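Local coordinates for methionine-binding lipoprotein metQ (Bacillus subtilis subsp. subtilis, PDB 4GOT), which binds methionine, captured here as selenomethionine, and probably delivers it to the membrane-bound permease of the MetNPQ ABC importer, at residues 79-84 and 206-211; 85-90 and 177-182; 97-102 and 193-198; 186-191 and 239-244. All coordinates share one frame; numbering follows the deposited sequence. Where two conformers were deposited one is given.

Overall arrangement
Two lobes meet around the selenomethionine. Interaction 1 pairs strands 78-86 and 206-211 in the six-stranded sheet of one lobe. Interaction 2 follows where strand 78-86 ends and leads to strand 90-92 in the five-stranded sheet of the other; both touch the ligand, centres about 18 Å apart. Interaction 3 lies further out on that sheet, centre about 15 Å from that of interaction 2 and about 31 Å from that of interaction 1. Interaction 4, centre about 9 Å from that of interaction 2, packs helix 189-192 against the turn after helix 230-239. The chain runs through 79-84, 85-90, 97-102, then 177-182, 186-191, 193-198, then 206-211 and 239-244, crossing between lobes more than once.

Interaction 1. Residues 79-84 and 206-211; sequences VNAGAV and NIIAVR. With MSE (selenomethionine), chain B.
The carboxamide of Asn80 has the branched side chain of Ile207 over one face and the N-H of Gly82 approaching from the other. Ile207 CB stands 3.4 Å from Asn80 OD1, and Ile207 CD1 reaches Asn80 CG at 3.9 Å. With CG anti to the backbone N (chi1 174°), OD1 of Asn80 turns back to accept from Gly82 N at 2.7 Å, an Asx turn in which the donor sits well above the carbonyl plane. A second amide, that of Asn206, meets the ligand with both its polar atoms: OD1 accepts from selenomethionine N at 2.9 Å, while ND2 donates to selenomethionine O at 2.8 Å. His17 also bonds to OD1 and Tyr204 O receives ND2, which fixes the amide's rotation. The backbones themselves form an antiparallel ladder. Ile208 uses both backbone polar atoms there, O taking Ala81 N (2.7 Å) and N giving to Gly82 O (3.0 Å). The side chain of Ile208 goes to the other face, where its CG1 lies 3.9 Å from Val84 CG2 on the side covered by helix 218-227. This is the central sheet of one lobe of a type II periplasmic-binding-protein fold, with a strand end serving the ligand pocket.

Interaction 2. Residues 85-90 and 177-182; sequences HLEPFG and INVNYA. With MSE (selenomethionine), chain B.
Val179 lays its CB and CG2 across the aliphatic start of Glu87, each 3.6 Å from Glu87 CB. Beyond that overlap the Glu87 chain runs out extended (chi2 170°) and carries its carboxylate to the first turn of helix 179-184 and the ligand. There OE1 of Glu87 accepts from selenomethionine N at 2.9 Å and, weakly, from the backbone N of Asn180 at 3.0 Å. The other oxygen, OE2, is met by His85 NE2, though its exact place is less sure. A negative group held here would probably favour the protonated, ammonium form of the ligand's amine. Asn180 OD1 adds only a weak bond to that nitrogen; Tyr43 OH is its stronger partner. At the ligand's carboxylate a single water ties three parties together, donating to Glu87 O and to selenomethionine OXT (2.6 Å) and accepting from Val179 N at 2.9 Å. Further along, Phe89 turns the edge of its ring to the backbone N of Asn178, with CE1 3.6 Å away, and Ile177 N donates to Gly90 O in a hydrogen-bonded antiparallel pair. Residues 87-89 thus link strand 78-86 to strand 90-92, a connection between the two lobes at the ligand cleft that passes the N-terminal end of helix 179-184; strand 174-177 lies beside strand 90-92, helix 14-29 packs on Glu87 and helix 117-126 on Phe89.

Interaction 3. Residues 97-102 and 193-198; sequences KSLKDL and AIEVES
A small, surface-lying, mostly apolar contact with a water bridge joins Ile194 and Glu195 to the loop that follows strand 90-92, at the outer side of the five-stranded sheet. Strand 195-196 is an outermost strand there, and 97-102 folds over its beginning, with a short 3-10 turn at 99-101. Ile194 does most of the touching. Ile194 CB rests 3.5 Å from Lys97 O, and Ile194 CD1 reaches along to Ser98 CA at 4.0 Å. That reach follows from CG1 being held between the backbone N and the carbonyl carbon (chi1 66°), which swings the ethyl branch along the loop backbone. Leu99 completes the apolar part: Leu99 CD1 lies 4.0 Å from Glu195 CG, the two side chains crossing at about a right angle, while its other methyl only grazes Ile194 CD1. Glu195 leaves its backbone with CG anti to N and then bends at chi2 (88°), which brings OE1 to a bridging water. This water accepts from Leu99 N at 2.8 Å and donates both to Ile194 O at 3.0 Å and to Glu195 OE1 at 3.1 Å. Both Ile194 and Glu195 face Ile91 in a classic beta bulge, and Leu99 and Glu195 each also pack on Ile91. The direct touching is van der Waals contact of side-chain carbons, partly on the Lys97 carbonyl oxygen; the directional link between the two backbones comes from the water, which satisfies an amide N-H at the start of the 3-10 turn and a carbonyl at the bulge.

Interaction 4. Residues 186-191 and 239-244; sequences KLNPKK and KYDGAV
A type I' beta turn, Tyr240 to Ala243, packs against the first residues of helix 189-192, and Ala243 on Pro189 is the heart of it. The methyl CB of Ala243 lies against the CB, CG and CD atoms of the Pro189 ring, 3.8 Å from Pro189 CG and 3.9 Å from Pro189 CD, so one small group covers three ring carbons. Next to it Lys190 lies along the turn. Lys190 CG comes to 3.5 Å from Asp241 O, and Lys190 CD is 4.0 Å from Gly242 O. Successive bends at chi2 (-62°) and chi3 (-77°) turn the chain at CG and CD, which rest by those two carbonyl oxygens, instead of letting it extend straight away. The turn itself closes with Ala243 N donating to Tyr240 O at 3.0 Å, and both of its central residues, Asp241 and Gly242, have positive phi. It follows directly on helix 230-239 and leads into strand 245-246. The 186-191 segment spans the break between two helices: Lys186 is the C-prime residue of a Schellman motif that ends helix 179-184, and two residues later Asn188 takes the N-cap position of helix 189-192, where its backbone O accepts from Lys191 N. Pro189 is shared, since its ring also touches Val179, Ala182 and Ile183 of the preceding helix and Tyr92 of strand 90-92. At the solvent side, Lys191 NZ and Asp241 OD2 stand 6.5 Å apart, opposite charges without contact, which could at most attract each other weakly over that gap.

Interaction 1. Residues 79-84 and 206-211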
# COMPACT_ATOMS: atom_id res chain seq x y z
N VAL A 79 10.97 -12.38 -3.41
CA VAL A 79 9.87 -12.98 -4.17
C VAL A 79 8.54 -12.71 -3.46
O VAL A 79 8.48 -12.58 -2.21
CB VAL A 79 10.06 -14.52 -4.36
CG1 VAL A 79 11.21 -14.83 -5.34
CG2 VAL A 79 10.29 -15.23 -3.03
N ASN A 80 7.48 -12.60 -4.26
CA ASN A 80 6.09 -12.54 -3.78
C ASN A 80 5.69 -13.95 -3.30
O ASN A 80 5.67 -14.88 -4.10
CB ASN A 80 5.24 -12.12 -4.96
CG ASN A 80 3.77 -12.15 -4.69
OD1 ASN A 80 3.32 -12.18 -3.54
ND2 ASN A 80 2.98 -12.11 -5.75
N ALA A 81 5.36 -14.11 -2.03
CA ALA A 81 4.85 -15.36 -1.51
C ALA A 81 3.33 -15.46 -1.72
O ALA A 81 2.79 -16.55 -1.58
CB ALA A 81 5.18 -15.53 -0.03
N GLY A 82 2.64 -14.35 -2.02
CA GLY A 82 1.18 -14.35 -2.26
C GLY A 82 0.47 -13.07 -1.77
O GLY A 82 0.81 -12.49 -0.74
N ALA A 83 -0.55 -12.67 -2.53
CA ALA A 83 -1.42 -11.53 -2.19
C ALA A 83 -2.39 -11.86 -1.01
O ALA A 83 -2.80 -13.01 -0.83
CB ALA A 83 -2.18 -11.07 -3.45
N VAL A 84 -2.75 -10.86 -0.22
CA VAL A 84 -3.60 -10.99 0.99
C VAL A 84 -4.84 -10.06 0.95
O VAL A 84 -5.96 -10.52 1.25
CB VAL A 84 -2.83 -10.70 2.29
CG1 VAL A 84 -3.70 -10.98 3.51
CG2 VAL A 84 -1.54 -11.50 2.34
N ASN A 206 -1.73 -5.89 -1.69
CA ASN A 206 -0.57 -6.02 -0.82
C ASN A 206 -0.24 -7.51 -0.61
O ASN A 206 -1.13 -8.35 -0.56
CB ASN A 206 -0.85 -5.38 0.55
CG ASN A 206 -0.78 -3.85 0.52
OD1 ASN A 206 -0.35 -3.26 1.47
ND2 ASN A 206 -1.20 -3.20 -0.61
N ILE A 207 1.04 -7.81 -0.44
CA ILE A 207 1.55 -9.15 -0.51
C ILE A 207 2.45 -9.45 0.69
O ILE A 207 2.92 -8.54 1.42
CB ILE A 207 2.37 -9.38 -1.82
CG1 ILE A 207 3.66 -8.55 -1.83
CG2 ILE A 207 1.48 -9.16 -3.06
CD1 ILE A 207 4.74 -8.86 -2.86
N ILE A 208 2.67 -10.75 0.86
CA ILE A 208 3.75 -11.26 1.65
C ILE A 208 4.96 -11.45 0.73
O ILE A 208 4.86 -12.08 -0.31
CB ILE A 208 3.37 -12.56 2.38
CG1 ILE A 208 2.18 -12.29 3.32
CG2 ILE A 208 4.58 -13.12 3.10
CD1 ILE A 208 2.50 -11.46 4.58
N ALA A 209 6.07 -10.83 1.09
CA ALA A 209 7.35 -11.02 0.39
C ALA A 209 8.34 -11.76 1.29
O ALA A 209 8.36 -11.55 2.53
CB ALA A 209 7.93 -9.69 -0.07
N VAL A 210 9.14 -12.64 0.65
CA VAL A 210 10.17 -13.45 1.30
C VAL A 210 11.43 -13.39 0.44
O VAL A 210 11.41 -12.85 -0.68
CB VAL A 210 9.67 -14.91 1.53
CG1 VAL A 210 8.41 -14.93 2.44
CG2 VAL A 210 9.37 -15.62 0.18
N ARG A 211 12.53 -13.92 0.96
CA ARG A 211 13.74 -14.08 0.16
C ARG A 211 13.58 -15.20 -0.88
O ARG A 211 12.81 -16.14 -0.68
CB ARG A 211 14.95 -14.32 1.07
CG ARG A 211 15.33 -13.08 1.86
CD ARG A 211 16.67 -13.24 2.60
NE ARG A 211 16.53 -14.31 3.57
CZ ARG A 211 15.83 -14.24 4.70
NH1 ARG A 211 15.21 -13.13 5.05
NH2 ARG A 211 15.74 -15.30 5.48
N MSE B . -0.31 -0.43 1.99
CA MSE B . 0.04 0.52 0.89
C MSE B . -1.06 0.60 -0.22
O MSE B . -1.46 -0.43 -0.67
OXT MSE B . -1.53 1.65 -0.72
CB MSE B . 1.36 0.05 0.25
CG MSE B . 2.02 1.04 -0.67
SE MSE B . 3.58 0.28 -1.62
CE MSE B . 4.94 0.34 -0.02

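Interaction 2. Residues 85-90 and 177-182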
# COMPACT_ATOMS: atom_id res chain seq x y z
N HIS A 85 -4.60 -8.79 0.61
CA HIS A 85 -5.57 -7.70 0.73
C HIS A 85 -5.22 -6.52 -0.21
O HIS A 85 -4.07 -6.27 -0.57
CB HIS A 85 -5.72 -7.22 2.20
CG HIS A 85 -4.70 -6.22 2.65
ND1 HIS A 85 -3.68 -6.52 3.54
CD2 HIS A 85 -4.57 -4.89 2.38
CE1 HIS A 85 -2.96 -5.44 3.76
NE2 HIS A 85 -3.48 -4.44 3.08
N LEU A 86 -6.27 -5.77 -0.54
CA LEU A 86 -6.21 -4.54 -1.31
C LEU A 86 -6.61 -3.31 -0.42
O LEU A 86 -7.53 -3.38 0.44
CB LEU A 86 -7.18 -4.68 -2.53
CG LEU A 86 -7.25 -3.52 -3.56
CD1 LEU A 86 -5.88 -3.21 -4.16
CD2 LEU A 86 -8.31 -3.76 -4.66
N GLU A 87 -5.93 -2.18 -0.64
CA GLU A 87 -6.27 -0.90 -0.00
C GLU A 87 -6.56 0.15 -1.10
O GLU A 87 -5.65 0.82 -1.55
CB GLU A 87 -5.09 -0.39 0.85
CG GLU A 87 -4.78 -1.21 2.07
CD GLU A 87 -3.46 -0.81 2.72
OE1 GLU A 87 -3.02 0.36 2.63
OE2 GLU A 87 -2.85 -1.71 3.33
N PRO A 88 -7.81 0.28 -1.56
CA PRO A 88 -8.07 1.36 -2.52
C PRO A 88 -7.59 2.76 -2.02
O PRO A 88 -7.95 3.20 -0.91
CB PRO A 88 -9.58 1.28 -2.72
CG PRO A 88 -9.88 -0.16 -2.52
CD PRO A 88 -8.99 -0.58 -1.38
N PHE A 89 -6.71 3.36 -2.83
CA PHE A 89 -6.07 4.65 -2.61
C PHE A 89 -7.11 5.78 -2.44
O PHE A 89 -8.19 5.78 -3.09
CB PHE A 89 -5.21 4.95 -3.85
CG PHE A 89 -3.89 5.64 -3.58
CD1 PHE A 89 -3.41 5.89 -2.31
CD2 PHE A 89 -3.09 5.95 -4.66
CE1 PHE A 89 -2.19 6.50 -2.11
CE2 PHE A 89 -1.84 6.53 -4.45
CZ PHE A 89 -1.39 6.81 -3.17
N GLY A 90 -6.77 6.72 -1.58
CA GLY A 90 -7.61 7.89 -1.31
C GLY A 90 -6.94 9.24 -1.59
O GLY A 90 -5.69 9.42 -1.41
N ILE A 177 -3.19 9.90 0.21
CA ILE A 177 -2.78 9.18 1.45
C ILE A 177 -3.10 7.66 1.24
O ILE A 177 -4.25 7.27 0.91
CB ILE A 177 -3.48 9.69 2.75
CG1 ILE A 177 -3.57 11.23 2.80
CG2 ILE A 177 -2.74 9.17 3.98
CD1 ILE A 177 -4.36 11.80 3.98
N ASN A 178 -2.08 6.83 1.44
CA ASN A 178 -2.23 5.37 1.38
C ASN A 178 -3.11 4.96 2.55
O ASN A 178 -2.93 5.50 3.64
CB ASN A 178 -0.86 4.68 1.55
CG ASN A 178 0.10 4.93 0.39
OD1 ASN A 178 0.08 4.22 -0.61
ND2 ASN A 178 0.94 5.94 0.53
N VAL A 179 -4.00 3.99 2.36
CA VAL A 179 -4.91 3.56 3.44
C VAL A 179 -4.17 3.24 4.77
O VAL A 179 -4.62 3.61 5.84
CB VAL A 179 -5.80 2.36 3.03
CG1 VAL A 179 -6.62 1.87 4.24
CG2 VAL A 179 -6.68 2.68 1.81
N ASN A 180 -3.04 2.54 4.72
CA ASN A 180 -2.32 2.20 5.98
C ASN A 180 -1.93 3.43 6.84
O ASN A 180 -2.13 3.45 8.07
CB ASN A 180 -1.09 1.32 5.74
CG ASN A 180 0.10 2.06 5.13
OD1 ASN A 180 0.13 2.32 3.90
ND2 ASN A 180 1.14 2.30 5.95
N TYR A 181 -1.43 4.47 6.18
CA TYR A 181 -1.07 5.71 6.86
C TYR A 181 -2.26 6.57 7.16
O TYR A 181 -2.28 7.23 8.20
CB TYR A 181 -0.02 6.45 6.06
CG TYR A 181 1.31 5.78 6.14
CD1 TYR A 181 1.85 5.42 7.38
CD2 TYR A 181 2.08 5.55 4.98
CE1 TYR A 181 3.09 4.80 7.47
CE2 TYR A 181 3.33 4.96 5.06
CZ TYR A 181 3.83 4.59 6.30
OH TYR A 181 5.07 3.99 6.41
N ALA A 182 -3.32 6.49 6.32
CA ALA A 182 -4.58 7.16 6.66
C ALA A 182 -5.16 6.61 7.94
O ALA A 182 -5.53 7.37 8.82
CB ALA A 182 -5.60 7.01 5.52
N MSE B . -0.31 -0.43 1.99
CA MSE B . 0.04 0.52 0.89
C MSE B . -1.06 0.60 -0.22
O MSE B . -1.46 -0.43 -0.67
OXT MSE B . -1.53 1.65 -0.72
CB MSE B . 1.36 0.05 0.25
CG MSE B . 2.02 1.04 -0.67
SE MSE B . 3.58 0.28 -1.62
CE MSE B . 4.94 0.34 -0.02
O HOH W 1 -3.76 2.85 -0.25

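Interaction 3. Residues 97-102 and 193-198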
# COMPACT_ATOMS: atom_id res chain seq x y z
N LYS A 97 -14.51 19.76 -1.67
CA LYS A 97 -15.42 18.64 -1.44
C LYS A 97 -15.26 17.54 -2.50
O LYS A 97 -15.58 16.37 -2.25
CB LYS A 97 -16.87 19.16 -1.45
CG LYS A 97 -17.80 18.40 -0.52
CD LYS A 97 -17.41 18.55 0.95
CE LYS A 97 -18.37 17.73 1.83
NZ LYS A 97 -17.97 17.75 3.27
N SER A 98 -14.75 17.91 -3.66
CA SER A 98 -14.51 16.95 -4.73
C SER A 98 -13.47 17.48 -5.73
O SER A 98 -13.15 18.65 -5.75
CB SER A 98 -15.83 16.61 -5.45
OG SER A 98 -16.26 17.73 -6.12
N LEU A 99 -12.95 16.60 -6.58
CA LEU A 99 -11.90 17.02 -7.52
C LEU A 99 -12.45 17.98 -8.60
O LEU A 99 -11.71 18.85 -9.09
CB LEU A 99 -11.19 15.80 -8.16
CG LEU A 99 -10.39 14.77 -7.36
CD1 LEU A 99 -10.12 13.56 -8.26
CD2 LEU A 99 -9.08 15.38 -6.79
N LYS A 100 -13.73 17.86 -8.94
CA LYS A 100 -14.34 18.73 -9.96
C LYS A 100 -14.30 20.21 -9.53
O LYS A 100 -14.45 21.12 -10.37
CB LYS A 100 -15.79 18.31 -10.23
CG LYS A 100 -16.67 18.27 -8.98
CD LYS A 100 -18.14 18.61 -9.21
CE LYS A 100 -18.98 17.39 -9.54
NZ LYS A 100 -20.30 17.80 -10.13
N ASP A 101 -14.11 20.44 -8.23
CA ASP A 101 -14.22 21.79 -7.64
C ASP A 101 -12.87 22.49 -7.55
O ASP A 101 -12.83 23.68 -7.30
CB ASP A 101 -14.88 21.73 -6.24
CG ASP A 101 -16.39 21.41 -6.30
OD1 ASP A 101 -17.01 21.45 -7.38
OD2 ASP A 101 -16.97 21.13 -5.23
N LEU A 102 -11.77 21.75 -7.75
CA LEU A 102 -10.43 22.35 -7.74
C LEU A 102 -10.32 23.42 -8.82
O LEU A 102 -10.88 23.28 -9.93
CB LEU A 102 -9.32 21.29 -7.95
CG LEU A 102 -9.18 20.15 -6.93
CD1 LEU A 102 -8.23 19.08 -7.48
CD2 LEU A 102 -8.76 20.66 -5.56
N ALA A 193 -12.23 10.44 2.78
CA ALA A 193 -11.63 10.75 1.45
C ALA A 193 -12.66 11.40 0.51
O ALA A 193 -13.83 11.11 0.60
CB ALA A 193 -11.07 9.49 0.83
N ILE A 194 -12.20 12.30 -0.37
CA ILE A 194 -13.06 12.94 -1.40
C ILE A 194 -13.12 12.15 -2.74
O ILE A 194 -14.01 12.38 -3.57
CB ILE A 194 -12.67 14.44 -1.64
CG1 ILE A 194 -11.28 14.63 -2.26
CG2 ILE A 194 -12.76 15.27 -0.34
CD1 ILE A 194 -11.12 16.03 -2.86
N GLU A 195 -12.17 11.24 -2.92
CA GLU A 195 -12.11 10.31 -4.06
C GLU A 195 -11.38 9.06 -3.59
O GLU A 195 -10.37 9.16 -2.89
CB GLU A 195 -11.36 10.96 -5.22
CG GLU A 195 -11.26 10.14 -6.53
CD GLU A 195 -12.42 10.37 -7.47
OE1 GLU A 195 -13.36 11.12 -7.12
OE2 GLU A 195 -12.36 9.78 -8.57
N VAL A 196 -11.94 7.89 -3.92
CA VAL A 196 -11.39 6.54 -3.63
C VAL A 196 -11.17 5.79 -4.97
O VAL A 196 -12.05 5.80 -5.83
CB VAL A 196 -12.33 5.70 -2.69
CG1 VAL A 196 -11.65 4.40 -2.26
CG2 VAL A 196 -12.77 6.50 -1.47
N GLU A 197 -9.99 5.21 -5.12
CA GLU A 197 -9.62 4.30 -6.23
C GLU A 197 -10.62 3.18 -6.49
O GLU A 197 -11.08 2.50 -5.57
CB GLU A 197 -8.31 3.61 -5.86
CG GLU A 197 -7.54 3.02 -7.03
CD GLU A 197 -6.24 2.33 -6.61
OE1 GLU A 197 -6.12 1.91 -5.43
OE2 GLU A 197 -5.32 2.20 -7.47
N SER A 198 -10.94 2.97 -7.77
CA SER A 198 -11.69 1.81 -8.17
C SER A 198 -11.01 0.48 -7.75
O SER A 198 -9.79 0.33 -7.86
CB SER A 198 -11.89 1.84 -9.69
OG SER A 198 -12.64 0.72 -10.10
O HOH W 2 -13.75 14.00 -6.11

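Interaction 4. Residues 186-191 and 239-244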
# COMPACT_ATOMS: atom_id res chain seq x y z
N LYS A 186 -5.68 7.83 12.21
CA LYS A 186 -7.07 7.84 12.71
C LYS A 186 -8.10 8.44 11.73
O LYS A 186 -9.17 8.90 12.14
CB LYS A 186 -7.15 8.57 14.06
CG LYS A 186 -6.12 8.14 15.09
CD LYS A 186 -6.16 6.64 15.35
CE LYS A 186 -5.58 6.27 16.73
NZ LYS A 186 -4.13 6.57 16.91
N LEU A 187 -7.76 8.44 10.45
CA LEU A 187 -8.74 8.78 9.42
C LEU A 187 -9.54 7.52 9.04
O LEU A 187 -9.06 6.42 9.12
CB LEU A 187 -8.05 9.37 8.18
CG LEU A 187 -7.37 10.74 8.36
CD1 LEU A 187 -6.51 11.08 7.13
CD2 LEU A 187 -8.43 11.80 8.65
N ASN A 188 -10.76 7.72 8.60
CA ASN A 188 -11.56 6.62 8.10
C ASN A 188 -11.71 6.83 6.58
O ASN A 188 -12.47 7.69 6.14
CB ASN A 188 -12.91 6.65 8.85
CG ASN A 188 -13.85 5.54 8.42
OD1 ASN A 188 -14.98 5.47 8.90
ND2 ASN A 188 -13.41 4.67 7.52
N PRO A 189 -10.96 6.08 5.77
CA PRO A 189 -10.93 6.41 4.34
C PRO A 189 -12.31 6.48 3.63
O PRO A 189 -12.55 7.41 2.86
CB PRO A 189 -10.04 5.31 3.76
CG PRO A 189 -9.12 4.96 4.89
CD PRO A 189 -9.96 5.06 6.11
N LYS A 190 -13.23 5.57 3.91
CA LYS A 190 -14.52 5.59 3.22
C LYS A 190 -15.46 6.75 3.62
O LYS A 190 -16.39 7.07 2.87
CB LYS A 190 -15.26 4.25 3.42
CG LYS A 190 -14.55 3.03 2.83
CD LYS A 190 -14.39 3.10 1.31
CE LYS A 190 -15.68 2.77 0.56
NZ LYS A 190 -15.62 3.25 -0.85
N LYS A 191 -15.24 7.36 4.77
CA LYS A 191 -16.04 8.50 5.24
C LYS A 191 -15.35 9.84 4.98
O LYS A 191 -16.01 10.85 4.82
CB LYS A 191 -16.33 8.41 6.76
CG LYS A 191 -17.21 7.25 7.25
CD LYS A 191 -17.66 7.41 8.72
CE LYS A 191 -16.54 7.85 9.70
NZ LYS A 191 -16.84 7.78 11.17
N LYS A 239 -13.48 -5.08 10.51
CA LYS A 239 -12.69 -4.11 11.27
C LYS A 239 -12.39 -2.79 10.54
O LYS A 239 -12.38 -1.74 11.18
CB LYS A 239 -11.38 -4.72 11.79
CG LYS A 239 -10.47 -3.67 12.43
CD LYS A 239 -9.70 -4.14 13.65
CE LYS A 239 -9.07 -2.93 14.36
NZ LYS A 239 -7.99 -3.29 15.30
N TYR A 240 -12.17 -2.85 9.23
CA TYR A 240 -11.71 -1.68 8.48
C TYR A 240 -12.77 -0.99 7.64
O TYR A 240 -12.44 -0.05 6.92
CB TYR A 240 -10.48 -2.04 7.63
CG TYR A 240 -9.40 -2.55 8.52
CD1 TYR A 240 -8.78 -1.71 9.46
CD2 TYR A 240 -9.05 -3.88 8.49
CE1 TYR A 240 -7.78 -2.19 10.31
CE2 TYR A 240 -8.06 -4.38 9.34
CZ TYR A 240 -7.43 -3.54 10.25
OH TYR A 240 -6.47 -4.12 11.06
N ASP A 241 -14.03 -1.41 7.77
CA ASP A 241 -15.19 -0.73 7.18
C ASP A 241 -15.05 -0.50 5.68
O ASP A 241 -15.36 0.59 5.16
CB ASP A 241 -15.45 0.63 7.87
CG ASP A 241 -15.87 0.49 9.34
OD1 ASP A 241 -16.27 -0.62 9.78
OD2 ASP A 241 -15.80 1.51 10.04
N GLY A 242 -14.57 -1.50 4.97
CA GLY A 242 -14.47 -1.42 3.51
C GLY A 242 -13.25 -0.67 3.00
O GLY A 242 -13.03 -0.64 1.80
N ALA A 243 -12.46 -0.08 3.90
CA ALA A 243 -11.19 0.60 3.50
C ALA A 243 -10.13 -0.43 3.06
O ALA A 243 -9.17 -0.12 2.31
CB ALA A 243 -10.67 1.48 4.65
N VAL A 244 -10.26 -1.65 3.59
CA VAL A 244 -9.33 -2.74 3.33
C VAL A 244 -10.18 -3.93 2.94
O VAL A 244 -11.09 -4.27 3.67
CB VAL A 244 -8.51 -3.12 4.59
CG1 VAL A 244 -7.46 -4.21 4.31
CG2 VAL A 244 -7.84 -1.90 5.17